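Local coordinates for 2'-deoxycytidine 5'-triphosphate deaminase (Agrobacterium tumefaciens, PDB 2R9Q), which probably catalyses the hydrolytic deamination of dCTP to dUTP with release of ammonia, at residues L27-D32 and L96-A101; N214-Y219 and P244-G249. One frame throughout, in Å; residues are numbered along the deposited sequence.

Contact 1: L27-D32 and L96-A101; sequences LKSEAD and LMESLA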
ATOM      1  N   LEU B  27      43.032   5.879  -7.592  1.00 86.47           N
ATOM      2  CA  LEU B  27      41.703   6.287  -7.184  1.00 86.13           C
ATOM      3  C   LEU B  27      41.635   7.811  -7.395  1.00 84.99           C
ATOM      4  O   LEU B  27      42.509   8.556  -6.939  1.00 84.23           O
ATOM      5  CB  LEU B  27      41.450   5.865  -5.721  1.00 86.13           C
ATOM      6  CG  LEU B  27      40.421   6.563  -4.822  1.00 86.83           C
ATOM      7  CD1 LEU B  27      38.970   6.540  -5.380  1.00 84.90           C
ATOM      8  CD2 LEU B  27      40.492   5.936  -3.415  1.00 86.05           C
ATOM      9  N   LYS B  28      40.638   8.259  -8.151  1.00 83.62           N
ATOM     10  CA  LYS B  28      40.512   9.668  -8.488  1.00 82.73           C
ATOM     11  C   LYS B  28      39.240  10.253  -7.937  1.00 81.05           C
ATOM     12  O   LYS B  28      38.315   9.530  -7.590  1.00 79.91           O
ATOM     13  CB  LYS B  28      40.523   9.883 -10.009  1.00 83.28           C
ATOM     14  CG  LYS B  28      41.849   9.639 -10.708  1.00 83.45           C
ATOM     15  CD  LYS B  28      41.809   8.390 -11.554  1.00 84.74           C
ATOM     16  CE  LYS B  28      42.795   8.495 -12.689  1.00 86.11           C
ATOM     17  NZ  LYS B  28      42.364   9.490 -13.719  1.00 86.13           N
ATOM     18  N   SER B  29      39.208  11.576  -7.870  1.00 79.60           N
ATOM     19  CA  SER B  29      37.994  12.293  -7.498  1.00 79.10           C
ATOM     20  C   SER B  29      37.938  13.660  -8.157  1.00 78.65           C
ATOM     21  O   SER B  29      38.964  14.193  -8.533  1.00 77.87           O
ATOM     22  CB  SER B  29      37.847  12.433  -5.982  1.00 78.48           C
ATOM     23  OG  SER B  29      36.522  12.809  -5.676  1.00 75.80           O
ATOM     24  N   GLU B  30      36.724  14.206  -8.281  1.00 78.49           N
ATOM     25  CA  GLU B  30      36.514  15.533  -8.862  1.00 78.49           C
ATOM     26  C   GLU B  30      37.038  16.662  -7.985  1.00 78.12           C
ATOM     27  O   GLU B  30      37.193  17.779  -8.461  1.00 78.18           O
ATOM     28  CB  GLU B  30      35.037  15.772  -9.170  1.00 78.19           C
ATOM     29  CG  GLU B  30      34.527  14.980 -10.360  1.00 78.16           C
ATOM     30  CD  GLU B  30      33.057  15.217 -10.647  1.00 78.61           C
ATOM     31  OE1 GLU B  30      32.568  16.351 -10.472  1.00 78.59           O
ATOM     32  OE2 GLU B  30      32.378  14.269 -11.071  1.00 79.50           O
ATOM     33  N   ALA B  31      37.289  16.376  -6.714  1.00 77.83           N
ATOM     34  CA  ALA B  31      37.838  17.358  -5.779  1.00 77.72           C
ATOM     35  C   ALA B  31      38.677  16.681  -4.703  1.00 77.59           C
ATOM     36  O   ALA B  31      38.716  15.457  -4.602  1.00 76.79           O
ATOM     37  CB  ALA B  31      36.725  18.168  -5.146  1.00 77.03           C
ATOM     38  N   ASP B  32      39.376  17.490  -3.915  1.00 77.71           N
ATOM     39  CA  ASP B  32      40.136  16.965  -2.785  1.00 77.40           C
ATOM     40  C   ASP B  32      39.151  16.194  -1.916  1.00 76.63           C
ATOM     41  O   ASP B  32      38.013  16.600  -1.794  1.00 76.15           O
ATOM     42  CB  ASP B  32      40.805  18.096  -1.986  1.00 77.09           C
ATOM     43  N   LEU B  96      29.045   9.334  -9.331  1.00 58.42           N
ATOM     44  CA  LEU B  96      29.765   9.631  -8.141  1.00 58.91           C
ATOM     45  C   LEU B  96      30.985  10.455  -8.530  1.00 59.88           C
ATOM     46  O   LEU B  96      31.472  10.356  -9.650  1.00 59.45           O
ATOM     47  CB  LEU B  96      30.114   8.327  -7.409  1.00 58.75           C
ATOM     48  CG  LEU B  96      28.975   7.465  -6.826  1.00 57.10           C
ATOM     49  CD1 LEU B  96      29.522   6.096  -6.360  1.00 56.07           C
ATOM     50  CD2 LEU B  96      28.216   8.165  -5.708  1.00 53.57           C
ATOM     51  N   MET B  97      31.445  11.309  -7.618  1.00 61.32           N
ATOM     52  CA  MET B  97      32.686  12.077  -7.817  1.00 62.22           C
ATOM     53  C   MET B  97      33.966  11.163  -7.941  1.00 62.99           C
ATOM     54  O   MET B  97      34.890  11.443  -8.696  1.00 62.14           O
ATOM     55  CB  MET B  97      32.833  13.096  -6.690  1.00 62.44           C
ATOM     56  CG  MET B  97      31.802  14.227  -6.677  1.00 61.88           C
ATOM     57  SD  MET B  97      31.948  15.372  -5.260  1.00 60.75           S
ATOM     58  CE  MET B  97      33.597  15.999  -5.490  1.00 62.61           C
ATOM     59  N   GLU B  98      33.988  10.049  -7.224  1.00 64.31           N
ATOM     60  CA  GLU B  98      35.141   9.150  -7.243  1.00 65.30           C
ATOM     61  C   GLU B  98      35.152   8.220  -8.442  1.00 65.37           C
ATOM     62  O   GLU B  98      34.113   7.722  -8.862  1.00 65.39           O
ATOM     63  CB  GLU B  98      35.214   8.335  -5.961  1.00 65.23           C
ATOM     64  CG  GLU B  98      35.580   9.163  -4.737  1.00 66.75           C
ATOM     65  CD  GLU B  98      34.487  10.145  -4.339  1.00 67.53           C
ATOM     66  OE1 GLU B  98      33.287   9.749  -4.328  1.00 65.27           O
ATOM     67  OE2 GLU B  98      34.834  11.304  -4.049  1.00 66.62           O
ATOM     68  N   SER B  99      36.333   8.020  -9.010  1.00 66.31           N
ATOM     69  CA  SER B  99      36.531   7.043 -10.085  1.00 67.30           C
ATOM     70  C   SER B  99      37.811   6.251  -9.842  1.00 67.39           C
ATOM     71  O   SER B  99      38.632   6.614  -8.985  1.00 65.97           O
ATOM     72  CB  SER B  99      36.434   7.662 -11.519  1.00 67.54           C
ATOM     73  OG  SER B  99      37.516   8.484 -11.918  1.00 66.55           O
ATOM     74  N   LEU B 100      37.931   5.139 -10.561  1.00 68.07           N
ATOM     75  CA  LEU B 100      38.969   4.163 -10.281  1.00 69.08           C
ATOM     76  C   LEU B 100      39.867   3.835 -11.486  1.00 69.48           C
ATOM     77  O   LEU B 100      39.446   3.904 -12.634  1.00 68.68           O
ATOM     78  CB  LEU B 100      38.347   2.881  -9.708  1.00 69.06           C
ATOM     79  CG  LEU B 100      37.579   2.979  -8.381  1.00 69.84           C
ATOM     80  CD1 LEU B 100      36.856   1.664  -8.130  1.00 68.56           C
ATOM     81  CD2 LEU B 100      38.494   3.368  -7.179  1.00 68.97           C
ATOM     82  N   ALA B 101      41.128   3.542 -11.168  1.00 70.41           N
ATOM     83  CA  ALA B 101      42.067   2.824 -12.029  1.00 70.95           C
ATOM     84  C   ALA B 101      42.845   1.855 -11.099  1.00 71.51           C
ATOM     85  O   ALA B 101      43.947   2.133 -10.639  1.00 71.05           O
ATOM     86  CB  ALA B 101      42.981   3.790 -12.738  1.00 70.57           C
TER

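Contact 2: N214-Y219 and P244-G249; sequences NGLIGY and PLFARG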
ATOM      1  N   ASN B 214      12.017   2.382  30.978  1.00 82.12           N
ATOM      2  CA  ASN B 214      10.827   2.280  30.118  1.00 81.15           C
ATOM      3  C   ASN B 214      10.838   1.022  29.216  1.00 79.17           C
ATOM      4  O   ASN B 214       9.824   0.689  28.587  1.00 78.33           O
ATOM      5  CB  ASN B 214      10.768   3.522  29.171  1.00 81.73           C
ATOM      6  CG  ASN B 214       9.835   4.671  29.661  1.00 85.27           C
ATOM      7  OD1 ASN B 214       9.777   5.771  29.020  1.00 85.40           O
ATOM      8  ND2 ASN B 214       9.083   4.426  30.753  1.00 87.05           N
ATOM      9  N   GLY B 215      11.989   0.362  29.096  1.00 76.86           N
ATOM     10  CA  GLY B 215      12.097  -0.857  28.280  1.00 75.02           C
ATOM     11  C   GLY B 215      12.087  -0.698  26.758  1.00 72.84           C
ATOM     12  O   GLY B 215      11.547  -1.552  26.055  1.00 72.35           O
ATOM     13  N   LEU B 216      12.715   0.378  26.268  1.00 69.76           N
ATOM     14  CA  LEU B 216      12.931   0.665  24.838  1.00 68.36           C
ATOM     15  C   LEU B 216      13.641  -0.468  24.081  1.00 66.74           C
ATOM     16  O   LEU B 216      14.732  -0.892  24.485  1.00 65.10           O
ATOM     17  CB  LEU B 216      13.747   1.982  24.676  1.00 67.75           C
ATOM     18  CG  LEU B 216      14.109   2.464  23.255  1.00 67.25           C
ATOM     19  CD1 LEU B 216      12.895   3.029  22.530  1.00 61.81           C
ATOM     20  CD2 LEU B 216      15.275   3.473  23.252  1.00 63.19           C
ATOM     21  N   ILE B 217      13.024  -0.935  22.988  1.00 65.61           N
ATOM     22  CA  ILE B 217      13.610  -2.005  22.154  1.00 64.75           C
ATOM     23  C   ILE B 217      14.204  -1.470  20.832  1.00 62.26           C
ATOM     24  O   ILE B 217      15.087  -2.062  20.254  1.00 61.48           O
ATOM     25  CB  ILE B 217      12.630  -3.254  21.844  1.00 64.55           C
ATOM     26  CG1 ILE B 217      11.496  -2.858  20.931  1.00 65.03           C
ATOM     27  CG2 ILE B 217      12.110  -4.021  23.085  1.00 62.73           C
ATOM     28  CD1 ILE B 217      10.450  -4.023  20.810  1.00 68.79           C
ATOM     29  N   GLY B 218      13.707  -0.340  20.369  1.00 61.15           N
ATOM     30  CA  GLY B 218      14.077   0.187  19.088  1.00 60.38           C
ATOM     31  C   GLY B 218      13.045   1.112  18.484  1.00 59.35           C
ATOM     32  O   GLY B 218      12.216   1.695  19.162  1.00 59.39           O
ATOM     33  N   TYR B 219      13.129   1.278  17.185  1.00 58.38           N
ATOM     34  CA  TYR B 219      12.349   2.286  16.492  1.00 57.95           C
ATOM     35  C   TYR B 219      11.694   1.679  15.252  1.00 58.29           C
ATOM     36  O   TYR B 219      12.236   0.788  14.646  1.00 56.20           O
ATOM     37  CB  TYR B 219      13.229   3.492  16.130  1.00 57.29           C
ATOM     38  CG  TYR B 219      13.759   4.234  17.352  1.00 56.02           C
ATOM     39  CD1 TYR B 219      13.008   5.223  17.968  1.00 55.54           C
ATOM     40  CD2 TYR B 219      14.989   3.909  17.898  1.00 57.04           C
ATOM     41  CE1 TYR B 219      13.480   5.886  19.075  1.00 57.71           C
ATOM     42  CE2 TYR B 219      15.488   4.559  19.023  1.00 57.25           C
ATOM     43  CZ  TYR B 219      14.730   5.547  19.604  1.00 57.03           C
ATOM     44  OH  TYR B 219      15.202   6.190  20.700  1.00 56.35           O
ATOM     45  N   PRO B 244       9.281   5.251  18.940  1.00 66.05           N
ATOM     46  CA  PRO B 244       9.918   4.340  19.913  1.00 66.05           C
ATOM     47  C   PRO B 244       9.028   3.151  20.209  1.00 64.94           C
ATOM     48  O   PRO B 244       7.818   3.281  20.171  1.00 64.63           O
ATOM     49  CB  PRO B 244      10.102   5.195  21.165  1.00 66.49           C
ATOM     50  CG  PRO B 244       9.525   6.514  20.877  1.00 65.73           C
ATOM     51  CD  PRO B 244       8.931   6.552  19.533  1.00 65.90           C
ATOM     52  N   LEU B 245       9.642   2.000  20.424  1.00 64.50           N
ATOM     53  CA  LEU B 245       8.925   0.755  20.670  1.00 64.79           C
ATOM     54  C   LEU B 245       9.432   0.191  21.993  1.00 65.66           C
ATOM     55  O   LEU B 245      10.645   0.174  22.271  1.00 63.27           O
ATOM     56  CB  LEU B 245       9.142  -0.278  19.556  1.00 64.55           C
ATOM     57  CG  LEU B 245       8.800   0.016  18.091  1.00 64.99           C
ATOM     58  CD1 LEU B 245       9.259  -1.168  17.198  1.00 63.15           C
ATOM     59  CD2 LEU B 245       7.296   0.352  17.888  1.00 63.30           C
ATOM     60  N   PHE B 246       8.482  -0.274  22.795  1.00 67.41           N
ATOM     61  CA  PHE B 246       8.749  -0.614  24.180  1.00 69.23           C
ATOM     62  C   PHE B 246       8.284  -2.035  24.401  1.00 70.14           C
ATOM     63  O   PHE B 246       7.195  -2.358  23.985  1.00 69.33           O
ATOM     64  CB  PHE B 246       8.033   0.350  25.147  1.00 68.73           C
ATOM     65  CG  PHE B 246       8.368   1.786  24.941  1.00 67.88           C
ATOM     66  CD1 PHE B 246       7.510   2.622  24.242  1.00 67.68           C
ATOM     67  CD2 PHE B 246       9.531   2.315  25.465  1.00 67.88           C
ATOM     68  CE1 PHE B 246       7.809   3.962  24.054  1.00 67.78           C
ATOM     69  CE2 PHE B 246       9.843   3.661  25.289  1.00 68.31           C
ATOM     70  CZ  PHE B 246       8.977   4.489  24.579  1.00 68.25           C
ATOM     71  N   ALA B 247       9.142  -2.859  25.014  1.00 72.15           N
ATOM     72  CA  ALA B 247       8.779  -4.181  25.522  1.00 74.50           C
ATOM     73  C   ALA B 247       7.609  -4.017  26.486  1.00 76.24           C
ATOM     74  O   ALA B 247       7.720  -3.282  27.442  1.00 76.15           O
ATOM     75  CB  ALA B 247       9.976  -4.834  26.243  1.00 73.65           C
ATOM     76  N   ARG B 248       6.481  -4.659  26.214  1.00 78.63           N
ATOM     77  CA  ARG B 248       5.319  -4.575  27.114  1.00 80.04           C
ATOM     78  C   ARG B 248       4.998  -5.949  27.671  1.00 81.18           C
ATOM     79  O   ARG B 248       4.848  -6.091  28.871  1.00 81.93           O
ATOM     80  CB  ARG B 248       4.087  -3.976  26.405  1.00 80.30           C
ATOM     81  N   GLY B 249       4.894  -6.958  26.805  1.00 82.21           N
ATOM     82  CA  GLY B 249       4.451  -8.304  27.209  1.00 82.54           C
ATOM     83  C   GLY B 249       5.569  -9.325  27.198  1.00 82.03           C
ATOM     84  O   GLY B 249       6.502  -9.236  28.002  1.00 82.14           O
TER

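Contact 1: L27-D32 and L96-A101
Leu27 and Leu100 form a non-hydrogen-bonded antiparallel pair, with both side chains on the same face of the sheet and meeting at the methyls: Leu27 CD1 lies 3.7 Å from Leu100 CD2. CG of Leu27 is anti to the backbone N (chi1 156°), and the end of the side chain comes in toward the partner strand. Next, Lys28 and Ser99 are the hydrogen-bonded pair. Lys28 N gives a nearly straight bond to Ser99 O (2.7 Å, 172° at the hydrogen), and Ser99 N returns one to Lys28 O at 2.9 Å.

The grip changes where the strand turns a corner at Met97. Ser29 OG donates to Glu98 OE2 at 2.8 Å, arriving from above the carboxylate plane. Arg46 makes a salt bridge to Glu98 OE2 and a hydrogen bond to Ser29, so this oxygen has hydroxyl and guanidinium as partners, which probably helps hold the buried side chain. Glu30 N reaches Met97 O only weakly (3.3 Å), and the bent end of Met97 brings CE to 3.8 Å from Ala31 CB.

The Lys28-Ser99 face is looser: Lys28 CB passes Ser99 OG before the lysine end leads away. In the loop beyond, exposed Glu30 makes a salt bridge with Arg159. The leucine face packs on strands 42-46 and 162-170 of the facing sheet, with Leu43 and Phe168 against Leu27, and strand 143-150 flanks Leu100.

Contact 2: N214-Y219 and P244-G249
A beta bulge marks the antiparallel pairing of Leu216-Tyr219 with Pro244-Phe246: Ile217 and Gly218 together stand opposite the single residue Leu245. Ile217 N donates to Leu245 O in a short, almost linear bond (2.7 Å, 178° at the hydrogen), and Leu245 N donates to Gly218 O at 2.9 Å. Glycine suits the second bulge position, because at these backbone angles a CB would be jammed against the carbonyl O of Ile217. Past the strand ends, Ala247 N bonds to Gly215 O, also at 2.9 Å.

On one face, Leu216 CD1 reaches Pro244 CB at 3.8 Å and lies more distantly against Phe246 CE2. The exposed Phe246 ring sets its edge to the backbone, CD2 lying 3.8 Å from Leu216 N. Tyr219 crosses Pro244 obliquely, CD1 3.8 Å from Pro244 CA, while its hydroxyl bonds to the backbone of the bound peptide. At the bulge itself, Ile217 divides its branches. CG1, held between the backbone N and the carbonyl carbon (chi1 69°), meets Leu245 CB at 3.8 Å, and CG2 touches Ala247 CB at 3.9 Å. Leu253 of strand 252-255 packs on both Ile217 and Leu245.

Strand 216-221 continues the pairing inward to 261-269, making this a bulged antiparallel pair at what is, within this chain, the edge of a sheet of the C-terminal dUTPase-like domain.

Overall arrangement
Contacts 1 and 2 follow one another along the chain and belong to its two dUTPase-related halves, the first to the N-terminal one and the second to the C-terminal one. They lie on opposite sides of the chain's centre, with their own centres 43 Å apart and their nearest atoms about 27 Å apart, so neither touches the other. Both are antiparallel pairings that bring together distant parts of the sequence, but their surroundings differ. Residues 27-32 and 96-101 meet no other protein chain of the assembly, whereas 214-219 and 244-249 lie beside the bound peptide. Of the two, contact 2 is the one next to a bound ligand: Leu216 and Tyr219 both pack on the peptide.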